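Local coordinates for protein endoglucanase E-5 (Thermobifida fusca, PDB 2CKS) that hydrolyses internal beta-1,4-glucosidic linkages in cellulose, lichenin and cereal beta-D-glucans through its family 5 catalytic domain, at residues D69-N74 against K116-E121; W38-L43 against T79-Q84; P157-R162 against S166-G171. All coordinates share one frame; numbering follows the deposited sequence.

All three contacts lie in the eight-stranded parallel beta/alpha barrel of the catalytic domain. Contact 1 joins the loop after strand 59-65 to helix 112-126, contact 2 ties the turn after helix 36-39 to helix 75-90, and contact 3 packs helix 145-162 on strand 168-170. Along the chain the segments of contacts 1 and 2 alternate, and contact 3 follows both. The centres of contacts 1 and 2 are about 13 Å apart, those of 1 and 3 about 16 Å, and those of 2 and 3 about 22 Å. Helix 112-126, of contact 1, touches both helix 75-90 and helix 145-162, so it stands between them in the outer layer of the barrel.

Contact 1: D69-N74 against K116-E121; sequences DGYETN and KTFFAE
Y71 and F118 carry this contact through their rings, with T117 at its margin. The segment 69-74 starts at D69, whose OD1 is a ligand of a zinc ion, a role that suits an exposed carboxylate. G70 follows with a backbone (psi -142°) that residues bearing a CB adopt less readily, and its carbonyl anchors the short 3-10 turn 71-73: T73 N and T73 OG1 both bond to G70 O, the hydroxyl at 2.7 Å and in the carbonyl plane. The turn brings Y71 to face helix 112-126. Because CG of Y71 stands anti to the backbone N (chi1 175°), the ring reaches out to F118, whose own CG is likewise anti to its N. Y71 CE1 meets F118 CD1 at 3.8 Å, and Y71 OH passes F118 CB at 4.0 Å. The ring centroids lie 5.7 Å apart with planes at 78°, an oblique meeting. Farther out, Y71 OH comes within 4.4 Å of T117 CG2, so the methyl of the threonine is turned to the phenol end while its hydroxyl makes a weak bond back to D113 O. W100 meets both rings, edge-to-face with Y71, and T79 of helix 75-90 touches both. At the end of the segment N74 acts as N-cap, its OD1 accepting from G77 N at the start of helix 75-90. Dispersion between the two buried rings, rather than a directional bond, thus carries the contact, which therefore depends on close fit.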
ATOM      1  N   ASP A  69      12.527  14.910  -1.216  1.00  9.58           N
ATOM      2  CA  ASP A  69      13.858  14.340  -0.977  1.00  9.56           C
ATOM      3  C   ASP A  69      13.956  12.847  -1.284  1.00  8.76           C
ATOM      4  O   ASP A  69      14.892  12.175  -0.845  1.00  8.65           O
ATOM      5  CB  ASP A  69      14.333  14.634   0.454  1.00 10.58           C
ATOM      6  CG  ASP A  69      14.460  16.122   0.723  1.00 13.82           C
ATOM      7  OD1 ASP A  69      13.968  16.578   1.775  1.00 19.86           O
ATOM      8  OD2 ASP A  69      15.034  16.900  -0.066  1.00 19.81           O
ATOM      9  N   GLY A  70      13.015  12.356  -2.084  1.00  7.80           N
ATOM     10  CA  GLY A  70      12.949  10.958  -2.442  1.00  7.64           C
ATOM     11  C   GLY A  70      13.684  10.624  -3.727  1.00  7.47           C
ATOM     12  O   GLY A  70      14.753  11.154  -4.008  1.00  6.91           O
ATOM     13  N   TYR A  71      13.094   9.724  -4.509  1.00  6.94           N
ATOM     14  CA  TYR A  71      13.720   9.122  -5.675  1.00  7.02           C
ATOM     15  C   TYR A  71      14.438  10.108  -6.592  1.00  7.91           C
ATOM     16  O   TYR A  71      15.550   9.823  -7.029  1.00  7.63           O
ATOM     17  CB  TYR A  71      12.657   8.334  -6.448  1.00  6.89           C
ATOM     18  CG  TYR A  71      13.096   7.727  -7.762  1.00  7.02           C
ATOM     19  CD1 TYR A  71      13.521   6.408  -7.842  1.00  6.71           C
ATOM     20  CD2 TYR A  71      13.061   8.475  -8.933  1.00  7.35           C
ATOM     21  CE1 TYR A  71      13.914   5.849  -9.070  1.00  7.18           C
ATOM     22  CE2 TYR A  71      13.449   7.930 -10.148  1.00  8.25           C
ATOM     23  CZ  TYR A  71      13.861   6.628 -10.215  1.00  7.86           C
ATOM     24  OH  TYR A  71      14.242   6.112 -11.441  1.00  9.02           O
ATOM     25  N   GLU A  72      13.819  11.249  -6.871  1.00  8.59           N
ATOM     26  CA  GLU A  72      14.388  12.203  -7.828  1.00 10.03           C
ATOM     27  C   GLU A  72      15.777  12.688  -7.439  1.00 10.43           C
ATOM     28  O   GLU A  72      16.555  13.090  -8.310  1.00 10.81           O
ATOM     29  CB  GLU A  72      13.447  13.394  -8.042  1.00 10.48           C
ATOM     30  CG  GLU A  72      13.450  14.415  -6.917  1.00 11.75           C
ATOM     31  CD  GLU A  72      12.460  15.543  -7.137  1.00 15.21           C
ATOM     32  OE1 GLU A  72      11.903  15.668  -8.264  1.00 18.36           O
ATOM     33  OE2 GLU A  72      12.235  16.308  -6.168  1.00 15.64           O
ATOM     34  N   THR A  73      16.087  12.672  -6.146  1.00 10.74           N
ATOM     35  CA  THR A  73      17.396  13.118  -5.652  1.00 10.55           C
ATOM     36  C   THR A  73      18.524  12.110  -5.886  1.00 10.44           C
ATOM     37  O   THR A  73      19.694  12.494  -5.870  1.00 10.89           O
ATOM     38  CB  THR A  73      17.358  13.484  -4.137  1.00 11.31           C
ATOM     39  OG1 THR A  73      17.077  12.322  -3.350  1.00 11.55           O
ATOM     40  CG2 THR A  73      16.239  14.441  -3.812  1.00 11.96           C
ATOM     41  N   ASN A  74      18.188  10.833  -6.077  1.00  9.31           N
ATOM     42  CA  ASN A  74      19.187   9.786  -6.319  1.00  8.70           C
ATOM     43  C   ASN A  74      18.529   8.531  -6.892  1.00  8.41           C
ATOM     44  O   ASN A  74      18.430   7.513  -6.207  1.00  7.67           O
ATOM     45  CB  ASN A  74      19.914   9.448  -5.015  1.00  9.18           C
ATOM     46  CG  ASN A  74      21.047   8.461  -5.198  1.00  8.68           C
ATOM     47  OD1 ASN A  74      21.416   8.107  -6.320  1.00 10.81           O
ATOM     48  ND2 ASN A  74      21.598   7.995  -4.080  1.00 10.05           N
ATOM     49  N   LYS A 116       8.235   5.002 -15.609  1.00  8.51           N
ATOM     50  CA  LYS A 116       8.499   4.001 -16.633  1.00  9.02           C
ATOM     51  C   LYS A 116       9.904   3.437 -16.461  1.00  8.66           C
ATOM     52  O   LYS A 116      10.103   2.242 -16.574  1.00  8.66           O
ATOM     53  CB  LYS A 116       8.352   4.587 -18.037  1.00  9.19           C
ATOM     54  CG  LYS A 116       6.944   4.915 -18.442  1.00 11.38           C
ATOM     55  CD  LYS A 116       6.923   5.368 -19.901  1.00 13.76           C
ATOM     56  CE  LYS A 116       5.528   5.632 -20.401  1.00 16.76           C
ATOM     57  NZ  LYS A 116       5.567   6.039 -21.841  1.00 19.70           N
ATOM     58  N   THR A 117      10.878   4.297 -16.186  1.00  8.72           N
ATOM     59  CA  THR A 117      12.250   3.850 -15.982  1.00  9.28           C
ATOM     60  C   THR A 117      12.374   2.947 -14.759  1.00  8.10           C
ATOM     61  O   THR A 117      12.972   1.877 -14.821  1.00  8.24           O
ATOM     62  CB  THR A 117      13.163   5.060 -15.849  1.00  9.84           C
ATOM     63  OG1 THR A 117      13.165   5.762 -17.095  1.00 12.52           O
ATOM     64  CG2 THR A 117      14.623   4.660 -15.627  1.00 11.65           C
ATOM     65  N   PHE A 118      11.786   3.377 -13.655  1.00  7.11           N
ATOM     66  CA  PHE A 118      11.875   2.638 -12.402  1.00  6.53           C
ATOM     67  C   PHE A 118      11.150   1.297 -12.516  1.00  6.35           C
ATOM     68  O   PHE A 118      11.718   0.264 -12.203  1.00  6.49           O
ATOM     69  CB  PHE A 118      11.302   3.470 -11.249  1.00  6.12           C
ATOM     70  CG  PHE A 118      11.141   2.707  -9.954  1.00  5.94           C
ATOM     71  CD1 PHE A 118      12.229   2.437  -9.141  1.00  5.36           C
ATOM     72  CD2 PHE A 118       9.885   2.280  -9.538  1.00  5.40           C
ATOM     73  CE1 PHE A 118      12.058   1.734  -7.953  1.00  5.30           C
ATOM     74  CE2 PHE A 118       9.723   1.593  -8.359  1.00  5.43           C
ATOM     75  CZ  PHE A 118      10.788   1.324  -7.573  1.00  5.09           C
ATOM     76  N   PHE A 119       9.900   1.322 -12.966  1.00  6.28           N
ATOM     77  CA  PHE A 119       9.107   0.094 -13.041  1.00  6.40           C
ATOM     78  C   PHE A 119       9.647  -0.889 -14.079  1.00  6.57           C
ATOM     79  O   PHE A 119       9.577  -2.088 -13.868  1.00  7.03           O
ATOM     80  CB  PHE A 119       7.620   0.400 -13.253  1.00  6.05           C
ATOM     81  CG  PHE A 119       6.902   0.798 -11.989  1.00  6.63           C
ATOM     82  CD1 PHE A 119       6.766  -0.107 -10.948  1.00  6.73           C
ATOM     83  CD2 PHE A 119       6.367   2.068 -11.835  1.00  6.63           C
ATOM     84  CE1 PHE A 119       6.124   0.251  -9.780  1.00  7.00           C
ATOM     85  CE2 PHE A 119       5.711   2.424 -10.671  1.00  7.86           C
ATOM     86  CZ  PHE A 119       5.589   1.515  -9.648  1.00  6.63           C
ATOM     87  N   ALA A 120      10.227  -0.399 -15.167  1.00  7.23           N
ATOM     88  CA  ALA A 120      10.872  -1.293 -16.125  1.00  7.25           C
ATOM     89  C   ALA A 120      11.994  -2.063 -15.441  1.00  7.21           C
ATOM     90  O   ALA A 120      12.123  -3.266 -15.617  1.00  7.70           O
ATOM     91  CB  ALA A 120      11.414  -0.524 -17.302  1.00  7.33           C
ATOM     92  N   GLU A 121      12.807  -1.369 -14.649  1.00  7.27           N
ATOM     93  CA  GLU A 121      13.907  -2.027 -13.954  1.00  7.84           C
ATOM     94  C   GLU A 121      13.400  -3.027 -12.903  1.00  7.40           C
ATOM     95  O   GLU A 121      13.891  -4.158 -12.813  1.00  8.12           O
ATOM     96  CB  GLU A 121      14.849  -1.018 -13.303  1.00  7.60           C
ATOM     97  CG  GLU A 121      15.940  -1.734 -12.521  1.00  8.72           C
ATOM     98  CD  GLU A 121      17.136  -0.890 -12.150  1.00  8.82           C
ATOM     99  OE1 GLU A 121      17.950  -1.407 -11.343  1.00 10.93           O
ATOM    100  OE2 GLU A 121      17.268   0.255 -12.637  1.00 10.92           O
TER

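Contact 2: W38-L43 against T79-Q84; sequences WFDHCL and TDRMHQ
D40 and R81 reach for each other from opposite directions, and their flat groups meet almost at right angles, with the carboxylate and guanidinium planes 87° apart. The arginine presents its NE/NH2 side, and both nitrogens bond to the same oxygen. R81 NE donates to D40 OD2 at 2.7 Å, where the oxygen offers its syn lone pair and the N-H...O angle is 158°. R81 NH2 reaches D40 OD2 at 3.0 Å from above the carboxylate plane, a more bent bond. In both cases the oxygen sits in the guanidinium plane, so this is a side-on salt bridge gathered on one atom. CG of R81 extends anti to its backbone N, and a bend at chi2 (55°) swings the head toward the turn.

The turn belongs to the region after the first strand of the beta/alpha barrel, where the 3-10 segment 40-42 follows helix 36-39; R81 stands on helix 75-90, which follows strand 59-65. C42, at the end of the 3-10 segment, forms a disulfide with C282.

R81 NH2 also bonds to L43 O at 3.0 Å, in the carbonyl plane and on a lone pair. Beside it, L43 CB touches R81 NH2 at 3.8 Å, while the side chain of this buried leucine also touches I36. From the far side of the guanidinium, R81 NH1 donates to Q84 OE1 at 2.9 Å, one helical turn along; the extended side chain of the glutamine carries its amide oxygen across that distance, and the oxygen is met from above the carbonyl plane.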
ATOM      1  N   TRP A  38      13.235   9.155   4.585  1.00  7.31           N
ATOM      2  CA  TRP A  38      13.229   9.671   5.952  1.00  7.60           C
ATOM      3  C   TRP A  38      13.396   8.584   7.012  1.00  7.17           C
ATOM      4  O   TRP A  38      13.976   8.837   8.069  1.00  7.63           O
ATOM      5  CB  TRP A  38      11.922  10.400   6.235  1.00  7.78           C
ATOM      6  CG  TRP A  38      11.670  11.613   5.418  1.00  8.50           C
ATOM      7  CD1 TRP A  38      12.561  12.591   5.092  1.00  9.94           C
ATOM      8  CD2 TRP A  38      10.423  12.001   4.852  1.00 10.13           C
ATOM      9  NE1 TRP A  38      11.944  13.561   4.339  1.00 10.61           N
ATOM     10  CE2 TRP A  38      10.623  13.224   4.189  1.00 10.71           C
ATOM     11  CE3 TRP A  38       9.141  11.437   4.843  1.00 11.39           C
ATOM     12  CZ2 TRP A  38       9.601  13.887   3.516  1.00 12.04           C
ATOM     13  CZ3 TRP A  38       8.126  12.094   4.167  1.00 12.94           C
ATOM     14  CH2 TRP A  38       8.364  13.306   3.516  1.00 12.43           C
ATOM     15  N   PHE A  39      12.879   7.382   6.749  1.00  7.33           N
ATOM     16  CA  PHE A  39      12.789   6.342   7.779  1.00  7.19           C
ATOM     17  C   PHE A  39      13.386   5.027   7.315  1.00  7.66           C
ATOM     18  O   PHE A  39      12.918   3.952   7.674  1.00  8.28           O
ATOM     19  CB  PHE A  39      11.341   6.169   8.251  1.00  7.25           C
ATOM     20  CG  PHE A  39      10.790   7.400   8.889  1.00  7.52           C
ATOM     21  CD1 PHE A  39      11.079   7.703  10.210  1.00  7.32           C
ATOM     22  CD2 PHE A  39      10.027   8.292   8.147  1.00  7.76           C
ATOM     23  CE1 PHE A  39      10.599   8.877  10.777  1.00  7.64           C
ATOM     24  CE2 PHE A  39       9.550   9.455   8.719  1.00  7.89           C
ATOM     25  CZ  PHE A  39       9.839   9.739  10.032  1.00  7.10           C
ATOM     26  N   ASP A  40      14.435   5.131   6.517  1.00  7.76           N
ATOM     27  CA  ASP A  40      15.169   3.972   6.066  1.00  8.40           C
ATOM     28  C   ASP A  40      15.782   3.232   7.240  1.00  8.37           C
ATOM     29  O   ASP A  40      15.879   2.009   7.217  1.00  9.10           O
ATOM     30  CB  ASP A  40      16.286   4.411   5.137  1.00  8.56           C
ATOM     31  CG  ASP A  40      16.806   3.296   4.310  1.00 10.70           C
ATOM     32  OD1 ASP A  40      18.046   3.211   4.157  1.00 12.94           O
ATOM     33  OD2 ASP A  40      16.046   2.460   3.780  1.00  9.93           O
ATOM     34  N   HIS A  41      16.199   3.984   8.263  1.00  8.88           N
ATOM     35  CA  HIS A  41      16.817   3.404   9.464  1.00  9.37           C
ATOM     36  C   HIS A  41      15.860   2.539  10.314  1.00  9.33           C
ATOM     37  O   HIS A  41      16.311   1.805  11.205  1.00  9.96           O
ATOM     38  CB  HIS A  41      17.520   4.503  10.308  1.00  9.84           C
ATOM     39  CG  HIS A  41      16.600   5.568  10.826  1.00 10.79           C
ATOM     40  ND1 HIS A  41      15.910   6.429   9.998  1.00 12.01           N
ATOM     41  CD2 HIS A  41      16.266   5.916  12.092  1.00 12.28           C
ATOM     42  CE1 HIS A  41      15.167   7.243  10.733  1.00 11.78           C
ATOM     43  NE2 HIS A  41      15.369   6.954  12.006  1.00 11.79           N
ATOM     44  N   CYS A  42      14.555   2.623  10.040  0.50  9.06           N
ATOM     45  CA  CYS A  42      13.555   1.777  10.692  0.50  8.89           C
ATOM     46  C   CYS A  42      13.361   0.433  10.008  0.50  8.75           C
ATOM     47  O   CYS A  42      12.575  -0.385  10.476  0.50  9.24           O
ATOM     48  CB  CYS A  42      12.202   2.487  10.733  0.50  9.04           C
ATOM     49  SG  CYS A  42      12.122   3.775  11.982  0.50  9.05           S
ATOM     50  N   LEU A  43      14.051   0.215   8.893  1.00  8.20           N
ATOM     51  CA  LEU A  43      13.887  -1.006   8.107  1.00  8.16           C
ATOM     52  C   LEU A  43      15.186  -1.795   8.152  1.00  8.42           C
ATOM     53  O   LEU A  43      16.101  -1.566   7.388  1.00  8.65           O
ATOM     54  CB  LEU A  43      13.497  -0.668   6.667  1.00  8.33           C
ATOM     55  CG  LEU A  43      12.344   0.327   6.519  1.00  7.68           C
ATOM     56  CD1 LEU A  43      12.125   0.660   5.057  1.00  9.44           C
ATOM     57  CD2 LEU A  43      11.089  -0.221   7.142  1.00  8.50           C
ATOM     58  N   THR A  79      16.655   3.110  -6.196  1.00  6.66           N
ATOM     59  CA  THR A  79      16.289   1.879  -6.883  1.00  6.65           C
ATOM     60  C   THR A  79      17.016   0.678  -6.269  1.00  6.63           C
ATOM     61  O   THR A  79      16.413  -0.369  -6.040  1.00  5.63           O
ATOM     62  CB  THR A  79      16.608   1.994  -8.378  1.00  6.64           C
ATOM     63  OG1 THR A  79      15.912   3.114  -8.937  1.00  7.69           O
ATOM     64  CG2 THR A  79      16.085   0.780  -9.158  1.00  7.28           C
ATOM     65  N   ASP A  80      18.306   0.835  -5.981  1.00  7.22           N
ATOM     66  CA  ASP A  80      19.082  -0.255  -5.406  1.00  7.92           C
ATOM     67  C   ASP A  80      18.557  -0.625  -4.023  1.00  7.28           C
ATOM     68  O   ASP A  80      18.499  -1.796  -3.674  1.00  7.41           O
ATOM     69  CB  ASP A  80      20.571   0.091  -5.341  1.00  8.57           C
ATOM     70  CG  ASP A  80      21.257  -0.022  -6.688  1.00 12.14           C
ATOM     71  OD1 ASP A  80      20.740  -0.738  -7.578  1.00 16.97           O
ATOM     72  OD2 ASP A  80      22.326   0.573  -6.938  1.00 18.84           O
ATOM     73  N   ARG A  81      18.147   0.366  -3.239  1.00  6.72           N
ATOM     74  CA  ARG A  81      17.577   0.070  -1.932  1.00  6.13           C
ATOM     75  C   ARG A  81      16.228  -0.656  -2.055  1.00  5.63           C
ATOM     76  O   ARG A  81      15.915  -1.545  -1.257  1.00  5.58           O
ATOM     77  CB  ARG A  81      17.453   1.339  -1.106  1.00  6.40           C
ATOM     78  CG  ARG A  81      16.813   1.160   0.254  1.00  6.63           C
ATOM     79  CD  ARG A  81      17.487   0.115   1.138  1.00  7.12           C
ATOM     80  NE  ARG A  81      17.051   0.290   2.516  1.00  7.62           N
ATOM     81  CZ  ARG A  81      17.144  -0.621   3.472  1.00  8.65           C
ATOM     82  NH1 ARG A  81      17.648  -1.825   3.238  1.00  9.07           N
ATOM     83  NH2 ARG A  81      16.709  -0.320   4.686  1.00 10.05           N
ATOM     84  N   MET A  82      15.437  -0.275  -3.049  0.70  5.49           N
ATOM     85  CA  MET A  82      14.164  -0.938  -3.282  0.70  5.51           C
ATOM     86  C   MET A  82      14.378  -2.403  -3.664  0.70  5.29           C
ATOM     87  O   MET A  82      13.692  -3.274  -3.151  0.70  5.15           O
ATOM     88  CB  MET A  82      13.343  -0.194  -4.332  0.70  5.48           C
ATOM     89  CG  MET A  82      12.793   1.147  -3.843  0.70  6.51           C
ATOM     90  SD  MET A  82      11.585   1.049  -2.506  0.70  8.08           S
ATOM     91  CE  MET A  82      10.115   0.623  -3.420  0.70  8.09           C
ATOM     92  N   HIS A  83      15.350  -2.687  -4.530  0.70  5.42           N
ATOM     93  CA  HIS A  83      15.693  -4.068  -4.853  0.70  5.90           C
ATOM     94  C   HIS A  83      16.046  -4.831  -3.580  0.70  5.95           C
ATOM     95  O   HIS A  83      15.609  -5.956  -3.380  0.70  6.51           O
ATOM     96  CB  HIS A  83      16.908  -4.127  -5.772  0.70  5.91           C
ATOM     97  CG  HIS A  83      16.649  -3.730  -7.191  0.70  5.36           C
ATOM     98  ND1 HIS A  83      15.581  -4.200  -7.932  0.70  5.25           N
ATOM     99  CD2 HIS A  83      17.367  -2.944  -8.027  0.70  5.39           C
ATOM    100  CE1 HIS A  83      15.649  -3.706  -9.156  0.70  6.05           C
ATOM    101  NE2 HIS A  83      16.725  -2.941  -9.238  0.70  5.37           N
ATOM    102  N   GLN A  84      16.875  -4.222  -2.734  1.00  6.31           N
ATOM    103  CA  GLN A  84      17.291  -4.854  -1.499  1.00  6.91           C
ATOM    104  C   GLN A  84      16.099  -5.139  -0.597  1.00  6.72           C
ATOM    105  O   GLN A  84      15.997  -6.220  -0.040  1.00  7.51           O
ATOM    106  CB  GLN A  84      18.299  -3.971  -0.779  1.00  7.51           C
ATOM    107  CG  GLN A  84      18.916  -4.592   0.440  1.00  9.76           C
ATOM    108  CD  GLN A  84      19.997  -3.701   0.992  1.00 12.36           C
ATOM    109  OE1 GLN A  84      19.739  -2.543   1.320  1.00 13.49           O
ATOM    110  NE2 GLN A  84      21.223  -4.210   1.043  1.00 14.89           N
TER

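Contact 3: P157-R162 against S166-G171; sequences PVIRQR and SVIIVG
R160 sets CG anti to its carbonyl carbon, and a bend at chi2 (-79°) turns the guanidinium onto the strand, so that the head lies beside S166 and I168 although the CB bond does not aim there. R160 NH2 donates to S166 O at 2.9 Å, approaching nearly along the C=O axis (162°), but the N-H...O angle is a bent 135° and the oxygen is tilted from the guanidinium plane. R160 thus satisfies the main-chain carbonyl of S166, a task suited to a long arginine at a partly exposed site. Its guanidinium also offers a flat face to I168: I168 CD1 lies over it, 3.6 Å from R160 NE, so the isoleucine packs its methyl against the delocalised group.

I159 approaches I168 tip to tip. I159 CG2 meets I168 CD1 at 3.9 Å, and both isoleucines, buried and beta-branched, fill the space between helix and strand. In one of the two conformers of S166, its OG passes the same I159 CG2 at 4.0 Å and bonds to D163 O in the short connection between the segments.

R160 NH1 also donates to S197 O, and NH2 makes a weak bond to N198 O. The contact closes the beta-alpha-beta unit formed by strand 132-135, helix 145-162 and strand 168-170: I159 also rests on Y134 of strand 132-135 and on F119 of helix 112-126, while R160 and I168 both touch I199 of strand 199-206, the next strand of the barrel.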
ATOM      1  N   PRO A 157       1.540  -1.199 -19.513  1.00  7.40           N
ATOM      2  CA  PRO A 157       2.249  -1.974 -20.542  1.00  7.62           C
ATOM      3  C   PRO A 157       3.756  -2.076 -20.335  1.00  7.59           C
ATOM      4  O   PRO A 157       4.338  -3.072 -20.746  1.00  8.11           O
ATOM      5  CB  PRO A 157       1.945  -1.213 -21.840  1.00  7.75           C
ATOM      6  CG  PRO A 157       0.817  -0.367 -21.553  1.00  9.20           C
ATOM      7  CD  PRO A 157       0.810  -0.066 -20.100  1.00  8.11           C
ATOM      8  N   VAL A 158       4.376  -1.073 -19.719  1.00  7.37           N
ATOM      9  CA  VAL A 158       5.802  -1.129 -19.418  1.00  7.59           C
ATOM     10  C   VAL A 158       6.072  -2.270 -18.437  1.00  6.89           C
ATOM     11  O   VAL A 158       6.995  -3.050 -18.615  1.00  7.06           O
ATOM     12  CB  VAL A 158       6.312   0.208 -18.839  1.00  7.98           C
ATOM     13  CG1 VAL A 158       7.753   0.081 -18.378  1.00  8.85           C
ATOM     14  CG2 VAL A 158       6.160   1.317 -19.871  1.00  9.05           C
ATOM     15  N   ILE A 159       5.241  -2.379 -17.409  1.00  6.41           N
ATOM     16  CA  ILE A 159       5.357  -3.478 -16.451  1.00  6.77           C
ATOM     17  C   ILE A 159       5.012  -4.830 -17.076  1.00  6.59           C
ATOM     18  O   ILE A 159       5.757  -5.796 -16.912  1.00  6.67           O
ATOM     19  CB  ILE A 159       4.460  -3.206 -15.220  1.00  6.48           C
ATOM     20  CG1 ILE A 159       5.002  -2.007 -14.442  1.00  7.46           C
ATOM     21  CG2 ILE A 159       4.381  -4.424 -14.320  1.00  6.71           C
ATOM     22  CD1 ILE A 159       4.050  -1.438 -13.449  1.00  8.01           C
ATOM     23  N   ARG A 160       3.898  -4.883 -17.805  1.00  6.37           N
ATOM     24  CA  ARG A 160       3.347  -6.140 -18.301  1.00  6.83           C
ATOM     25  C   ARG A 160       4.210  -6.744 -19.403  1.00  6.71           C
ATOM     26  O   ARG A 160       4.209  -7.956 -19.610  1.00  7.33           O
ATOM     27  CB  ARG A 160       1.907  -5.937 -18.784  1.00  6.67           C
ATOM     28  CG  ARG A 160       0.907  -5.659 -17.651  1.00  8.50           C
ATOM     29  CD  ARG A 160       0.499  -6.915 -16.940  1.00  9.47           C
ATOM     30  NE  ARG A 160      -0.118  -6.730 -15.626  1.00  7.50           N
ATOM     31  CZ  ARG A 160      -1.408  -6.520 -15.409  1.00  7.02           C
ATOM     32  NH1 ARG A 160      -2.272  -6.386 -16.409  1.00  7.41           N
ATOM     33  NH2 ARG A 160      -1.842  -6.423 -14.165  1.00  7.15           N
ATOM     34  N   GLN A 161       4.971  -5.899 -20.088  1.00  6.90           N
ATOM     35  CA  GLN A 161       5.914  -6.356 -21.098  1.00  7.43           C
ATOM     36  C   GLN A 161       6.986  -7.239 -20.470  1.00  7.35           C
ATOM     37  O   GLN A 161       7.477  -8.176 -21.097  1.00  7.74           O
ATOM     38  CB  GLN A 161       6.561  -5.150 -21.780  1.00  7.82           C
ATOM     39  CG  GLN A 161       7.669  -5.487 -22.770  1.00  9.41           C
ATOM     40  CD  GLN A 161       8.231  -4.259 -23.427  1.00 10.67           C
ATOM     41  OE1 GLN A 161       7.500  -3.304 -23.700  1.00 10.43           O
ATOM     42  NE2 GLN A 161       9.535  -4.268 -23.684  1.00 13.26           N
ATOM     43  N   ARG A 162       7.346  -6.916 -19.236  1.00  7.91           N
ATOM     44  CA  ARG A 162       8.433  -7.581 -18.526  1.00  8.40           C
ATOM     45  C   ARG A 162       7.962  -8.602 -17.493  1.00  8.72           C
ATOM     46  O   ARG A 162       8.654  -9.581 -17.200  1.00  8.99           O
ATOM     47  CB  ARG A 162       9.269  -6.515 -17.830  1.00  8.67           C
ATOM     48  CG  ARG A 162       9.985  -5.629 -18.798  1.00  9.87           C
ATOM     49  CD  ARG A 162      10.321  -4.261 -18.283  1.00 11.18           C
ATOM     50  NE  ARG A 162      11.113  -3.565 -19.288  1.00 11.99           N
ATOM     51  CZ  ARG A 162      10.630  -2.782 -20.249  1.00 12.62           C
ATOM     52  NH1 ARG A 162       9.332  -2.541 -20.369  1.00 12.68           N
ATOM     53  NH2 ARG A 162      11.471  -2.228 -21.116  1.00 14.44           N
ATOM     54  N   SER A 166       1.617 -10.195 -12.953  0.50  8.86           N
ATOM     55  CA  SER A 166       1.667  -9.501 -11.669  0.50  8.37           C
ATOM     56  C   SER A 166       0.464  -8.585 -11.506  0.50  7.62           C
ATOM     57  O   SER A 166      -0.124  -8.114 -12.488  0.50  7.54           O
ATOM     58  CB  SER A 166       2.952  -8.684 -11.552  0.50  8.58           C
ATOM     59  OG  SER A 166       3.029  -7.711 -12.579  0.50  8.97           O
ATOM     60  N   VAL A 167       0.098  -8.342 -10.254  1.00  7.05           N
ATOM     61  CA  VAL A 167      -1.052  -7.525  -9.939  1.00  6.17           C
ATOM     62  C   VAL A 167      -0.583  -6.095  -9.842  1.00  5.93           C
ATOM     63  O   VAL A 167       0.464  -5.819  -9.262  1.00  5.36           O
ATOM     64  CB  VAL A 167      -1.661  -7.950  -8.598  1.00  6.66           C
ATOM     65  CG1 VAL A 167      -2.810  -7.034  -8.215  1.00  6.17           C
ATOM     66  CG2 VAL A 167      -2.130  -9.399  -8.675  1.00  6.60           C
ATOM     67  N   ILE A 168      -1.354  -5.198 -10.435  1.00  4.90           N
ATOM     68  CA  ILE A 168      -1.070  -3.774 -10.390  1.00  5.11           C
ATOM     69  C   ILE A 168      -2.209  -3.071  -9.663  1.00  5.01           C
ATOM     70  O   ILE A 168      -3.374  -3.331  -9.923  1.00  5.18           O
ATOM     71  CB  ILE A 168      -0.860  -3.226 -11.811  1.00  5.01           C
ATOM     72  CG1 ILE A 168       0.424  -3.832 -12.403  1.00  5.47           C
ATOM     73  CG2 ILE A 168      -0.794  -1.709 -11.802  1.00  4.86           C
ATOM     74  CD1 ILE A 168       0.559  -3.677 -13.902  1.00  6.17           C
ATOM     75  N   ILE A 169      -1.848  -2.192  -8.735  1.00  4.98           N
ATOM     76  CA  ILE A 169      -2.787  -1.415  -7.955  1.00  5.13           C
ATOM     77  C   ILE A 169      -2.753   0.021  -8.480  1.00  4.85           C
ATOM     78  O   ILE A 169      -1.700   0.638  -8.548  1.00  4.95           O
ATOM     79  CB  ILE A 169      -2.424  -1.437  -6.452  1.00  5.35           C
ATOM     80  CG1 ILE A 169      -2.415  -2.874  -5.926  1.00  5.72           C
ATOM     81  CG2 ILE A 169      -3.412  -0.584  -5.664  1.00  6.45           C
ATOM     82  CD1 ILE A 169      -1.803  -3.035  -4.533  1.00  7.51           C
ATOM     83  N   VAL A 170      -3.921   0.559  -8.814  1.00  5.07           N
ATOM     84  CA  VAL A 170      -4.041   1.867  -9.433  1.00  5.55           C
ATOM     85  C   VAL A 170      -4.667   2.848  -8.448  1.00  5.63           C
ATOM     86  O   VAL A 170      -5.739   2.590  -7.899  1.00  6.00           O
ATOM     87  CB  VAL A 170      -4.915   1.791 -10.681  1.00  5.65           C
ATOM     88  CG1 VAL A 170      -5.099   3.179 -11.312  1.00  6.60           C
ATOM     89  CG2 VAL A 170      -4.307   0.816 -11.681  1.00  5.86           C
ATOM     90  N   GLY A 171      -3.994   3.967  -8.225  1.00  5.92           N
ATOM     91  CA  GLY A 171      -4.490   5.013  -7.351  1.00  5.96           C
ATOM     92  C   GLY A 171      -5.776   5.616  -7.886  1.00  6.12           C
ATOM     93  O   GLY A 171      -6.066   5.500  -9.064  1.00  6.25           O
TER